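PDB 5UUJ: AlkZ from Streptomyces sahachiroi, which belongs to the AlkZ-like DNA glycosylase family, a group of helix-rich proteins within the helix-turn-helix clan. Local coordinates for residues P28-V33 / E62-E67; M74-M79 / P93-M98; D121-E126 / K149-M154. All blocks are in the same frame, centred on the assembly; numbering follows the deposited sequence.

Contact 1: residues P28-V33 / E62-E67; sequences PSASDV and ESVNRE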
ATOM      1  N   PRO A  28       5.875 -10.725  13.434  1.00 17.39           N
ATOM      2  CA  PRO A  28       6.641 -10.519  12.204  1.00 16.80           C
ATOM      3  C   PRO A  28       7.478  -9.247  12.269  1.00 16.63           C
ATOM      4  O   PRO A  28       7.109  -8.297  12.960  1.00 16.57           O
ATOM      5  CB  PRO A  28       5.557 -10.409  11.133  1.00 15.75           C
ATOM      6  CG  PRO A  28       4.372  -9.876  11.860  1.00 15.51           C
ATOM      7  CD  PRO A  28       4.438 -10.468  13.239  1.00 16.66           C
ATOM      8  N   SER A  29       8.599  -9.235  11.560  1.00 16.78           N
ATOM      9  CA  SER A  29       9.389  -8.021  11.417  1.00 16.66           C
ATOM     10  C   SER A  29       8.618  -7.020  10.563  1.00 15.64           C
ATOM     11  O   SER A  29       7.625  -7.377   9.924  1.00 15.04           O
ATOM     12  CB  SER A  29      10.743  -8.330  10.783  1.00 17.27           C
ATOM     13  OG  SER A  29      10.589  -8.704   9.426  1.00 16.90           O
ATOM     14  N   ALA A  30       9.066  -5.770  10.554  1.00 18.27           N
ATOM     15  CA  ALA A  30       8.441  -4.758   9.710  1.00 17.53           C
ATOM     16  C   ALA A  30       8.551  -5.154   8.239  1.00 14.99           C
ATOM     17  O   ALA A  30       7.632  -4.915   7.455  1.00 15.51           O
ATOM     18  CB  ALA A  30       9.069  -3.395   9.947  1.00 15.47           C
ATOM     19  N   SER A  31       9.675  -5.765   7.872  1.00 16.01           N
ATOM     20  CA  SER A  31       9.883  -6.235   6.503  1.00 17.27           C
ATOM     21  C   SER A  31       8.916  -7.360   6.155  1.00 20.73           C
ATOM     22  O   SER A  31       8.414  -7.421   5.034  1.00 16.56           O
ATOM     23  CB  SER A  31      11.323  -6.708   6.303  1.00 17.54           C
ATOM     24  OG  SER A  31      12.223  -5.615   6.338  1.00 32.41           O
ATOM     25  N   ASP A  32       8.665  -8.252   7.111  1.00 17.31           N
ATOM     26  CA  ASP A  32       7.699  -9.334   6.914  1.00 16.96           C
ATOM     27  C   ASP A  32       6.303  -8.785   6.633  1.00 14.30           C
ATOM     28  O   ASP A  32       5.607  -9.278   5.745  1.00 14.21           O
ATOM     29  CB  ASP A  32       7.644 -10.256   8.137  1.00 17.44           C
ATOM     30  CG  ASP A  32       8.901 -11.088   8.306  1.00 22.28           C
ATOM     31  OD1 ASP A  32       9.629 -11.288   7.311  1.00 20.30           O
ATOM     32  OD2 ASP A  32       9.155 -11.548   9.439  1.00 23.81           O
ATOM     33  N   VAL A  33       5.901  -7.769   7.390  1.00 13.89           N
ATOM     34  CA  VAL A  33       4.584  -7.166   7.218  1.00 14.89           C
ATOM     35  C   VAL A  33       4.477  -6.440   5.874  1.00 15.10           C
ATOM     36  O   VAL A  33       3.536  -6.666   5.110  1.00 13.02           O
ATOM     37  CB  VAL A  33       4.263  -6.180   8.363  1.00 13.34           C
ATOM     38  CG1 VAL A  33       2.949  -5.444   8.101  1.00 13.05           C
ATOM     39  CG2 VAL A  33       4.192  -6.919   9.681  1.00 13.74           C
ATOM     40  N   GLU A  62       8.715   1.198  16.458  1.00 17.35           N
ATOM     41  CA  GLU A  62      10.034   1.669  16.044  1.00 19.52           C
ATOM     42  C   GLU A  62      10.712   0.687  15.092  1.00 17.89           C
ATOM     43  O   GLU A  62      11.732   1.015  14.489  1.00 21.17           O
ATOM     44  CB  GLU A  62      10.933   1.917  17.263  1.00 21.71           C
ATOM     45  CG  GLU A  62      10.539   3.140  18.089  1.00 22.19           C
ATOM     46  CD  GLU A  62      10.493   4.424  17.268  1.00 26.15           C
ATOM     47  OE1 GLU A  62      11.406   4.649  16.444  1.00 26.67           O
ATOM     48  OE2 GLU A  62       9.536   5.208  17.446  1.00 31.40           O
ATOM     49  N   SER A  63      10.143  -0.508  14.944  1.00 19.10           N
ATOM     50  CA  SER A  63      10.725  -1.511  14.059  1.00 21.02           C
ATOM     51  C   SER A  63      10.768  -0.990  12.622  1.00 17.34           C
ATOM     52  O   SER A  63      11.671  -1.327  11.859  1.00 17.68           O
ATOM     53  CB  SER A  63       9.944  -2.830  14.131  1.00 17.05           C
ATOM     54  OG  SER A  63       8.616  -2.695  13.654  1.00 18.70           O
ATOM     55  N   VAL A  64       9.804  -0.149  12.265  1.00 18.56           N
ATOM     56  CA  VAL A  64       9.757   0.417  10.921  1.00 22.90           C
ATOM     57  C   VAL A  64      10.937   1.363  10.708  1.00 23.76           C
ATOM     58  O   VAL A  64      11.689   1.215   9.745  1.00 17.60           O
ATOM     59  CB  VAL A  64       8.437   1.171  10.664  1.00 20.46           C
ATOM     60  CG1 VAL A  64       8.363   1.643   9.217  1.00 21.87           C
ATOM     61  CG2 VAL A  64       7.246   0.280  10.984  1.00 21.11           C
ATOM     62  N   ASN A  65      11.099   2.327  11.612  1.00 21.16           N
ATOM     63  CA  ASN A  65      12.221   3.259  11.542  1.00 21.31           C
ATOM     64  C   ASN A  65      13.574   2.553  11.547  1.00 19.14           C
ATOM     65  O   ASN A  65      14.490   2.964  10.838  1.00 19.64           O
ATOM     66  CB  ASN A  65      12.165   4.258  12.704  1.00 19.34           C
ATOM     67  CG  ASN A  65      11.097   5.326  12.514  1.00 24.58           C
ATOM     68  OD1 ASN A  65      10.716   5.654  11.390  1.00 22.63           O
ATOM     69  ND2 ASN A  65      10.615   5.878  13.621  1.00 24.22           N
ATOM     70  N   ARG A  66      13.705   1.492  12.341  1.00 19.19           N
ATOM     71  CA  ARG A  66      14.974   0.765  12.421  1.00 21.28           C
ATOM     72  C   ARG A  66      15.281   0.056  11.105  1.00 19.98           C
ATOM     73  O   ARG A  66      16.421   0.057  10.637  1.00 20.60           O
ATOM     74  CB  ARG A  66      14.962  -0.257  13.565  1.00 20.03           C
ATOM     75  CG  ARG A  66      14.945   0.351  14.963  1.00 24.26           C
ATOM     76  CD  ARG A  66      15.291  -0.686  16.031  1.00 20.70           C
ATOM     77  NE  ARG A  66      14.534  -1.929  15.874  1.00 23.44           N
ATOM     78  CZ  ARG A  66      13.380  -2.199  16.482  1.00 21.93           C
ATOM     79  NH1 ARG A  66      12.820  -1.317  17.300  1.00 26.07           N
ATOM     80  NH2 ARG A  66      12.777  -3.359  16.268  1.00 19.42           N
ATOM     81  N   GLU A  67      14.260  -0.543  10.506  1.00 19.05           N
ATOM     82  CA  GLU A  67      14.450  -1.313   9.284  1.00 25.56           C
ATOM     83  C   GLU A  67      14.557  -0.402   8.058  1.00 22.62           C
ATOM     84  O   GLU A  67      15.107  -0.798   7.031  1.00 21.75           O
ATOM     85  CB  GLU A  67      13.318  -2.336   9.135  1.00 21.43           C
ATOM     86  CG  GLU A  67      13.446  -3.473  10.157  1.00 23.03           C
ATOM     87  CD  GLU A  67      12.397  -4.558  10.020  1.00 28.02           C
ATOM     88  OE1 GLU A  67      12.279  -5.149   8.925  1.00 29.02           O
ATOM     89  OE2 GLU A  67      11.700  -4.833  11.023  1.00 29.01           O
TER

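Contact 2: residues M74-M79 / P93-M98; sequences MKTWAM and PYLSLM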
HETATM    1  N   MSE A  74      12.441   0.320   1.842  1.00 20.49           N
HETATM    2  CA  MSE A  74      12.585   1.521   1.026  1.00 19.68           C
HETATM    3  C   MSE A  74      11.274   2.295   0.995  1.00 17.59           C
HETATM    4  O   MSE A  74      10.202   1.735   1.229  1.00 16.27           O
HETATM    5  CB  MSE A  74      13.029   1.166  -0.399  1.00 18.24           C
HETATM    6  CG  MSE A  74      11.904   0.859  -1.375  1.00 20.27           C
HETATM    7 SE   MSE A  74      12.557   0.291  -3.132  1.00 30.27          SE
HETATM    8  CE  MSE A  74      13.230   1.992  -3.807  1.00 19.14           C
ATOM      9  N   LYS A  75      11.376   3.591   0.730  1.00 20.93           N
ATOM     10  CA  LYS A  75      10.206   4.435   0.536  1.00 22.28           C
ATOM     11  C   LYS A  75      10.239   5.004  -0.872  1.00 22.38           C
ATOM     12  O   LYS A  75      11.210   5.649  -1.270  1.00 18.93           O
ATOM     13  CB  LYS A  75      10.159   5.563   1.570  1.00 21.78           C
ATOM     14  CG  LYS A  75      10.031   5.083   3.005  1.00 28.25           C
ATOM     15  CD  LYS A  75      10.203   6.221   4.001  1.00 26.98           C
ATOM     16  CE  LYS A  75       9.097   7.252   3.871  1.00 30.33           C
ATOM     17  NZ  LYS A  75       9.175   8.286   4.943  1.00 32.20           N
ATOM     18  N   THR A  76       9.178   4.751  -1.628  1.00 15.94           N
ATOM     19  CA  THR A  76       9.075   5.264  -2.983  1.00 19.12           C
ATOM     20  C   THR A  76       7.623   5.236  -3.443  1.00 18.95           C
ATOM     21  O   THR A  76       6.748   4.715  -2.751  1.00 18.67           O
ATOM     22  CB  THR A  76       9.956   4.453  -3.961  1.00 22.98           C
ATOM     23  OG1 THR A  76      10.051   5.142  -5.213  1.00 18.93           O
ATOM     24  CG2 THR A  76       9.392   3.048  -4.186  1.00 23.61           C
ATOM     25  N   TRP A  77       7.374   5.811  -4.613  1.00 17.07           N
ATOM     26  CA  TRP A  77       6.031   5.861  -5.171  1.00 16.17           C
ATOM     27  C   TRP A  77       5.772   4.611  -5.993  1.00 15.51           C
ATOM     28  O   TRP A  77       6.561   4.262  -6.868  1.00 20.88           O
ATOM     29  CB  TRP A  77       5.856   7.125  -6.014  1.00 15.78           C
ATOM     30  CG  TRP A  77       5.936   8.367  -5.190  1.00 18.38           C
ATOM     31  CD1 TRP A  77       4.892   9.124  -4.748  1.00 21.82           C
ATOM     32  CD2 TRP A  77       7.124   8.986  -4.683  1.00 25.05           C
ATOM     33  NE1 TRP A  77       5.354  10.183  -4.005  1.00 23.16           N
ATOM     34  CE2 TRP A  77       6.722  10.122  -3.949  1.00 25.07           C
ATOM     35  CE3 TRP A  77       8.490   8.695  -4.782  1.00 25.63           C
ATOM     36  CZ2 TRP A  77       7.634  10.968  -3.322  1.00 27.84           C
ATOM     37  CZ3 TRP A  77       9.395   9.536  -4.157  1.00 25.61           C
ATOM     38  CH2 TRP A  77       8.963  10.659  -3.436  1.00 28.46           C
ATOM     39  N   ALA A  78       4.670   3.933  -5.687  1.00 15.36           N
ATOM     40  CA  ALA A  78       4.323   2.679  -6.335  1.00 15.47           C
ATOM     41  C   ALA A  78       2.846   2.677  -6.742  1.00 15.60           C
ATOM     42  O   ALA A  78       2.438   3.472  -7.594  1.00 15.68           O
ATOM     43  CB  ALA A  78       4.641   1.503  -5.415  1.00 15.49           C
HETATM   44  N   MSE A  79       2.048   1.800  -6.134  1.00 15.70           N
HETATM   45  CA  MSE A  79       0.658   1.603  -6.552  1.00 16.02           C
HETATM   46  C   MSE A  79      -0.162   2.888  -6.494  1.00 16.10           C
HETATM   47  O   MSE A  79      -0.133   3.613  -5.498  1.00 15.96           O
HETATM   48  CB  MSE A  79      -0.016   0.535  -5.692  1.00 16.18           C
HETATM   49  CG  MSE A  79       0.227  -0.886  -6.178  1.00 16.45           C
HETATM   50 SE   MSE A  79       2.100  -1.438  -6.049  1.00 31.62          SE
HETATM   51  CE  MSE A  79       2.268  -1.275  -4.108  1.00 15.88           C
ATOM     52  N   PRO A  93       9.166  -5.912  -9.502  1.00 19.05           N
ATOM     53  CA  PRO A  93       7.927  -6.304 -10.185  1.00 19.18           C
ATOM     54  C   PRO A  93       6.787  -5.301 -10.011  1.00 18.46           C
ATOM     55  O   PRO A  93       6.070  -5.046 -10.979  1.00 18.51           O
ATOM     56  CB  PRO A  93       7.586  -7.644  -9.532  1.00 20.86           C
ATOM     57  CG  PRO A  93       8.911  -8.200  -9.137  1.00 20.21           C
ATOM     58  CD  PRO A  93       9.710  -7.009  -8.685  1.00 19.60           C
ATOM     59  N   TYR A  94       6.626  -4.741  -8.813  1.00 17.90           N
ATOM     60  CA  TYR A  94       5.583  -3.745  -8.578  1.00 17.34           C
ATOM     61  C   TYR A  94       5.816  -2.503  -9.430  1.00 18.69           C
ATOM     62  O   TYR A  94       4.897  -2.006 -10.079  1.00 16.99           O
ATOM     63  CB  TYR A  94       5.522  -3.337  -7.107  1.00 16.89           C
ATOM     64  CG  TYR A  94       5.148  -4.448  -6.159  1.00 17.10           C
ATOM     65  CD1 TYR A  94       3.850  -4.937  -6.105  1.00 17.26           C
ATOM     66  CD2 TYR A  94       6.094  -4.998  -5.305  1.00 17.23           C
ATOM     67  CE1 TYR A  94       3.509  -5.955  -5.233  1.00 17.50           C
ATOM     68  CE2 TYR A  94       5.765  -6.009  -4.433  1.00 17.44           C
ATOM     69  CZ  TYR A  94       4.471  -6.484  -4.398  1.00 17.55           C
ATOM     70  OH  TYR A  94       4.147  -7.492  -3.525  1.00 17.80           O
ATOM     71  N   LEU A  95       7.049  -2.005  -9.411  1.00 16.97           N
ATOM     72  CA  LEU A  95       7.398  -0.784 -10.128  1.00 16.74           C
ATOM     73  C   LEU A  95       7.284  -0.958 -11.641  1.00 17.04           C
ATOM     74  O   LEU A  95       6.825  -0.055 -12.344  1.00 16.84           O
ATOM     75  CB  LEU A  95       8.817  -0.343  -9.759  1.00 16.77           C
ATOM     76  CG  LEU A  95       9.049   0.076  -8.302  1.00 16.53           C
ATOM     77  CD1 LEU A  95      10.516   0.420  -8.081  1.00 16.79           C
ATOM     78  CD2 LEU A  95       8.174   1.252  -7.911  1.00 16.07           C
ATOM     79  N   SER A  96       7.702  -2.120 -12.136  1.00 18.12           N
ATOM     80  CA  SER A  96       7.626  -2.425 -13.561  1.00 18.04           C
ATOM     81  C   SER A  96       6.189  -2.337 -14.072  1.00 20.59           C
ATOM     82  O   SER A  96       5.938  -1.829 -15.165  1.00 18.07           O
ATOM     83  CB  SER A  96       8.191  -3.819 -13.840  1.00 19.55           C
ATOM     84  OG  SER A  96       8.039  -4.169 -15.207  1.00 23.78           O
ATOM     85  N   LEU A  97       5.249  -2.825 -13.273  1.00 23.19           N
ATOM     86  CA  LEU A  97       3.846  -2.814 -13.660  1.00 20.14           C
ATOM     87  C   LEU A  97       3.276  -1.398 -13.647  1.00 19.19           C
ATOM     88  O   LEU A  97       2.384  -1.080 -14.432  1.00 17.89           O
ATOM     89  CB  LEU A  97       3.032  -3.724 -12.735  1.00 19.29           C
ATOM     90  CG  LEU A  97       2.536  -5.027 -13.365  1.00 23.54           C
ATOM     91  CD1 LEU A  97       3.687  -5.846 -13.921  1.00 21.82           C
ATOM     92  CD2 LEU A  97       1.738  -5.838 -12.356  1.00 21.78           C
HETATM   93  N   MSE A  98       3.788  -0.547 -12.763  1.00 17.12           N
HETATM   94  CA  MSE A  98       3.352   0.845 -12.719  1.00 16.75           C
HETATM   95  C   MSE A  98       3.870   1.605 -13.938  1.00 16.73           C
HETATM   96  O   MSE A  98       3.148   2.397 -14.537  1.00 16.76           O
HETATM   97  CB  MSE A  98       3.822   1.535 -11.433  1.00 16.30           C
HETATM   98  CG  MSE A  98       3.271   0.939 -10.142  1.00 16.27           C
HETATM   99 SE   MSE A  98       1.334   0.684 -10.155  1.00 19.97          SE
HETATM  100  CE  MSE A  98       0.786   2.489 -10.664  1.00 16.50           C
TER

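Contact 3: residues D121-E126 / K149-M154; sequences DELTEE and KRFVSM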
ATOM      1  N   ASP A 121      12.002  10.941 -20.408  1.00 18.25           N
ATOM      2  CA  ASP A 121      13.101  10.015 -20.664  1.00 18.10           C
ATOM      3  C   ASP A 121      14.441  10.660 -20.330  1.00 19.36           C
ATOM      4  O   ASP A 121      15.296  10.038 -19.700  1.00 19.27           O
ATOM      5  CB  ASP A 121      13.102   9.552 -22.124  1.00 18.67           C
ATOM      6  CG  ASP A 121      11.939   8.635 -22.454  1.00 20.28           C
ATOM      7  OD1 ASP A 121      11.251   8.164 -21.522  1.00 19.73           O
ATOM      8  OD2 ASP A 121      11.723   8.376 -23.658  1.00 21.08           O
ATOM      9  N   GLU A 122      14.621  11.905 -20.760  1.00 20.22           N
ATOM     10  CA  GLU A 122      15.854  12.634 -20.490  1.00 21.57           C
ATOM     11  C   GLU A 122      16.071  12.779 -18.989  1.00 21.08           C
ATOM     12  O   GLU A 122      17.181  12.584 -18.490  1.00 21.71           O
ATOM     13  CB  GLU A 122      15.826  14.009 -21.152  1.00 22.98           C
ATOM     14  CG  GLU A 122      15.853  13.967 -22.669  1.00 25.24           C
ATOM     15  CD  GLU A 122      15.602  15.327 -23.293  1.00 25.34           C
ATOM     16  OE1 GLU A 122      15.441  16.312 -22.543  1.00 28.96           O
ATOM     17  OE2 GLU A 122      15.564  15.414 -24.536  1.00 27.47           O
ATOM     18  N   LEU A 123      15.001  13.114 -18.274  1.00 20.16           N
ATOM     19  CA  LEU A 123      15.065  13.266 -16.826  1.00 19.77           C
ATOM     20  C   LEU A 123      15.399  11.952 -16.141  1.00 18.84           C
ATOM     21  O   LEU A 123      16.150  11.930 -15.168  1.00 19.07           O
ATOM     22  CB  LEU A 123      13.743  13.802 -16.287  1.00 19.27           C
ATOM     23  CG  LEU A 123      13.463  15.268 -16.597  1.00 24.01           C
ATOM     24  CD1 LEU A 123      11.994  15.560 -16.364  1.00 20.32           C
ATOM     25  CD2 LEU A 123      14.344  16.177 -15.747  1.00 24.87           C
ATOM     26  N   THR A 124      14.828  10.862 -16.646  1.00 18.00           N
ATOM     27  CA  THR A 124      15.086   9.537 -16.099  1.00 18.79           C
ATOM     28  C   THR A 124      16.584   9.250 -16.127  1.00 18.53           C
ATOM     29  O   THR A 124      17.171   8.850 -15.120  1.00 18.58           O
ATOM     30  CB  THR A 124      14.330   8.446 -16.886  1.00 17.54           C
ATOM     31  OG1 THR A 124      12.918   8.657 -16.763  1.00 18.56           O
ATOM     32  CG2 THR A 124      14.671   7.055 -16.366  1.00 16.70           C
ATOM     33  N   GLU A 125      17.190   9.473 -17.288  1.00 19.87           N
ATOM     34  CA  GLU A 125      18.614   9.238 -17.490  1.00 22.47           C
ATOM     35  C   GLU A 125      19.467  10.123 -16.593  1.00 23.73           C
ATOM     36  O   GLU A 125      20.395   9.651 -15.938  1.00 23.29           O
ATOM     37  CB  GLU A 125      18.990   9.487 -18.956  1.00 22.72           C
ATOM     38  CG  GLU A 125      18.283   8.567 -19.942  1.00 23.67           C
ATOM     39  CD  GLU A 125      18.352   9.061 -21.382  1.00 32.53           C
ATOM     40  OE1 GLU A 125      18.956  10.127 -21.639  1.00 31.70           O
ATOM     41  OE2 GLU A 125      17.796   8.374 -22.264  1.00 37.28           O
ATOM     42  N   GLU A 126      19.146  11.411 -16.558  1.00 22.12           N
ATOM     43  CA  GLU A 126      19.992  12.374 -15.872  1.00 23.90           C
ATOM     44  C   GLU A 126      19.872  12.251 -14.354  1.00 22.43           C
ATOM     45  O   GLU A 126      20.866  12.371 -13.640  1.00 23.36           O
ATOM     46  CB  GLU A 126      19.644  13.795 -16.318  1.00 24.08           C
ATOM     47  CG  GLU A 126      20.789  14.775 -16.173  1.00 31.35           C
ATOM     48  CD  GLU A 126      21.976  14.431 -17.057  1.00 29.72           C
ATOM     49  OE1 GLU A 126      23.085  14.929 -16.777  1.00 36.24           O
ATOM     50  OE2 GLU A 126      21.804  13.667 -18.033  1.00 32.12           O
ATOM     51  N   LYS A 149      21.244  22.118 -19.919  1.00 48.74           N
ATOM     52  CA  LYS A 149      20.683  22.970 -20.956  1.00 47.89           C
ATOM     53  C   LYS A 149      19.312  22.459 -21.384  1.00 43.98           C
ATOM     54  O   LYS A 149      18.449  23.235 -21.795  1.00 46.68           O
ATOM     55  CB  LYS A 149      21.635  23.028 -22.153  1.00 57.78           C
ATOM     56  CG  LYS A 149      23.096  22.763 -21.785  1.00 59.04           C
ATOM     57  CD  LYS A 149      24.065  23.345 -22.796  1.00 61.39           C
ATOM     58  CE  LYS A 149      25.503  23.193 -22.317  1.00 60.35           C
ATOM     59  NZ  LYS A 149      26.363  24.337 -22.729  1.00 63.44           N
ATOM     60  N   ARG A 150      19.117  21.149 -21.273  1.00 38.41           N
ATOM     61  CA  ARG A 150      17.856  20.517 -21.643  1.00 36.63           C
ATOM     62  C   ARG A 150      16.730  20.828 -20.657  1.00 36.76           C
ATOM     63  O   ARG A 150      15.560  20.597 -20.961  1.00 37.47           O
ATOM     64  CB  ARG A 150      18.037  19.000 -21.737  1.00 36.80           C
ATOM     65  CG  ARG A 150      18.939  18.535 -22.869  1.00 33.74           C
ATOM     66  CD  ARG A 150      19.348  17.084 -22.666  1.00 32.05           C
ATOM     67  NE  ARG A 150      20.379  16.952 -21.640  1.00 33.10           N
ATOM     68  CZ  ARG A 150      20.768  15.798 -21.108  1.00 29.17           C
ATOM     69  NH1 ARG A 150      20.206  14.660 -21.491  1.00 26.68           N
ATOM     70  NH2 ARG A 150      21.717  15.784 -20.183  1.00 30.79           N
ATOM     71  N   PHE A 151      17.087  21.348 -19.485  1.00 34.29           N
ATOM     72  CA  PHE A 151      16.143  21.487 -18.377  1.00 34.33           C
ATOM     73  C   PHE A 151      16.065  22.906 -17.822  1.00 37.29           C
ATOM     74  O   PHE A 151      15.208  23.199 -16.989  1.00 37.89           O
ATOM     75  CB  PHE A 151      16.529  20.533 -17.240  1.00 32.52           C
ATOM     76  CG  PHE A 151      16.699  19.105 -17.673  1.00 29.90           C
ATOM     77  CD1 PHE A 151      15.730  18.475 -18.432  1.00 28.63           C
ATOM     78  CD2 PHE A 151      17.833  18.394 -17.322  1.00 28.99           C
ATOM     79  CE1 PHE A 151      15.887  17.161 -18.829  1.00 26.51           C
ATOM     80  CE2 PHE A 151      17.996  17.082 -17.717  1.00 26.90           C
ATOM     81  CZ  PHE A 151      17.023  16.465 -18.473  1.00 25.68           C
ATOM     82  N   VAL A 152      16.962  23.779 -18.267  1.00 40.04           N
ATOM     83  CA  VAL A 152      17.053  25.129 -17.716  1.00 43.18           C
ATOM     84  C   VAL A 152      15.748  25.903 -17.903  1.00 44.91           C
ATOM     85  O   VAL A 152      15.406  26.767 -17.095  1.00 47.14           O
ATOM     86  CB  VAL A 152      18.220  25.920 -18.359  1.00 45.27           C
ATOM     87  CG1 VAL A 152      17.956  26.186 -19.839  1.00 45.91           C
ATOM     88  CG2 VAL A 152      18.469  27.223 -17.606  1.00 48.62           C
ATOM     89  N   SER A 153      15.019  25.581 -18.966  1.00 57.54           N
ATOM     90  CA  SER A 153      13.763  26.260 -19.264  1.00 61.60           C
ATOM     91  C   SER A 153      12.603  25.703 -18.439  1.00 59.73           C
ATOM     92  O   SER A 153      11.504  26.258 -18.449  1.00 60.23           O
ATOM     93  CB  SER A 153      13.445  26.140 -20.756  1.00 61.84           C
ATOM     94  OG  SER A 153      13.434  24.782 -21.166  1.00 65.56           O
HETATM   95  N   MSE A 154      12.858  24.612 -17.722  1.00 52.76           N
HETATM   96  CA  MSE A 154      11.812  23.893 -16.995  1.00 50.32           C
HETATM   97  C   MSE A 154      11.790  24.183 -15.501  1.00 49.62           C
HETATM   98  O   MSE A 154      10.992  23.589 -14.774  1.00 49.17           O
HETATM   99  CB  MSE A 154      11.984  22.385 -17.170  1.00 44.82           C
HETATM  100  CG  MSE A 154      11.741  21.846 -18.563  1.00 44.92           C
HETATM  101 SE   MSE A 154      12.081  19.920 -18.598  1.00 77.11          SE
HETATM  102  CE  MSE A 154      11.109  19.401 -16.998  1.00 51.84           C
TER
HETATM  103  O   HOH W   1      14.277  19.363 -23.194  1.00 37.69           O
HETATM  104  O   HOH W   2      20.938  11.804 -21.212  1.00 27.80           O

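Contact 1: residues P28-V33 / E62-E67
E67 sets CG anti to its own carbonyl carbon (chi1 -71°) and continues with CD extended, while S31 turns OG back beside its backbone N (chi1 -69°), and the two groups meet at the start of helix 30-36. The carboxylate spans two successive backbone amides. A30 N donates to E67 OE2 at 2.8 Å, on the syn side but tilted somewhat from the carboxylate plane. S31 N reaches E67 OE1 at 2.9 Å from above that plane, and S31 OG donates to the same OE1 at 2.6 Å, nearly in line with its C-O bond. OE1 is thus gripped twice by one serine. Glutamate suits this place because the first-turn amides have no carbonyl one turn earlier to serve them, and the helix end would favour its charged form. The next amide is served from within: S29 is the N-cap of a capping box, its OG accepting from D32 N at 3.0 Å, while D32 OD2 accepts from S29 N in return. The contact joins helix 30-36 to helix 62-69, which leads into strand 74-77; helices followed by a small β-hairpin are consistent with the family's helix-turn-helix character. Small A30 lets them approach closely: its CB lies 3.2 Å from E67 OE2 and 4.2 Å from V64 CG2, with V52 and L73 also touching it. S63 OG borders this methyl but bonds to D60 O.

Contact 2: residues M74-M79 / P93-M98
L95 and M98 of helix 91-100 lie against the backbone of W77 and A78, where strand 74-77 gives way to a loop, and no hydrogen bond links the two segments. Carbon-to-carbonyl contacts form one group. L95 CD2 approaches W77 O at 3.6 Å, and M98 CE lies equally close to A78 O, with M98 CG beside the same carbonyl group. M98 is a selenomethionine whose chain bends at both chi2 (-49°) and chi3 (-53°), folding CE back against that oxygen. A78 O accepts a hydrogen bond from W171 NE1 of helix 162-172, which also touches M98.

Apolar packing forms the second group. The single methyl L95 CD2 stands 4.3 Å from A78 CB and at the same distance from T76 CG2, besides its approach to W77 O. The small methyl of A78 permits the helix to come near, while the bent chain of M98 lays SE 3.8 Å from M79 CA.

The third kind is a Met-aromatic contact made by selenium. M79, also selenomethionine, is bent at chi2 and chi3 and crosses Y94 obliquely; its SE is 3.9 Å from Y94 CD1 and 4.9 Å from the ring centroid, in a direction 55° off the ring normal. A methionine chain, here carrying selenium, is flexible and polarisable enough to lie beside an aromatic ring, and Y94 also touches A214 of helix 204-219.

Strand 74-77 pairs with strand 83-86 in an antiparallel sheet of order 1-3-2, consistent with the wing hairpin of a winged-helix fold, and helix 91-100 is the helix that follows this hairpin and packs beside its turn.

Contact 3: residues D121-E126 / K149-M154
L123 and F151 make the tightest part of this contact. L123 CD2 lies over one face of the F151 ring, toward its rim, 3.8 Å from the centroid and 19° off the normal: a CH-pi contact. R150 CB covers the opposite face near its centre, so the phenyl is sandwiched between helix 117-130 and its own neighbour. E122 CB meets the ring edge, 3.8 Å from F151 CZ, and E126 CB comes near CE2. A flat aromatic suits the slot because a methyl and a methylene can lie on its two faces while the aliphatic roots of glutamates fit around it. Deeper in, L123 CD1 and the CE of selenomethionine M154 approach tip to tip at 4.0 Å, with V115 touching both residues.

F151 and M154 belong to the loop between helix 138-146 and helix 155-160, which is packed back onto helix 117-130 in a helical part of the AlkZ-like region, a family of the helix-turn-helix clan.

On the solvent side the contact is polar, partly carried by water, and weakly directed. E126 has CG anti to its backbone N (chi1 -154°) and a bend at chi2, which together carry the carboxylate across the R150 side chain at about a right angle. Its OE2 forms a salt bridge with R150 NH2 at 3.0 Å; the hydrogen bond within it is weak, and the carboxylate and guanidinium planes stand 79° apart. D148 is the stronger partner of that arginine. A water in the guanidinium plane accepts from R150 NH1 and donates to E125 OE1 at 2.6 Å. Another water donates to R150 O at 2.9 Å and, weakly, to E122 OE1.

The three contacts follow one another along the chain, each closing before the next opens. Contacts 1 and 2 have centres 19 Å apart and do not touch, yet they are joined directly, since helix 62-69 leads into the hairpin of strands 74-77 and 83-86, and helix 91-100 follows. Contact 3, made by helix 117-130 and the loop 149-154, has its centre 22 Å from that of contact 2 and 36 Å from that of contact 1. Helix 162-172 bridges the two regions, touching M98 and T76 of contact 2 and L123 of contact 3. Contact 2 is the closest to the centre of the molecule, contact 1 somewhat farther out, and contact 3 at the periphery.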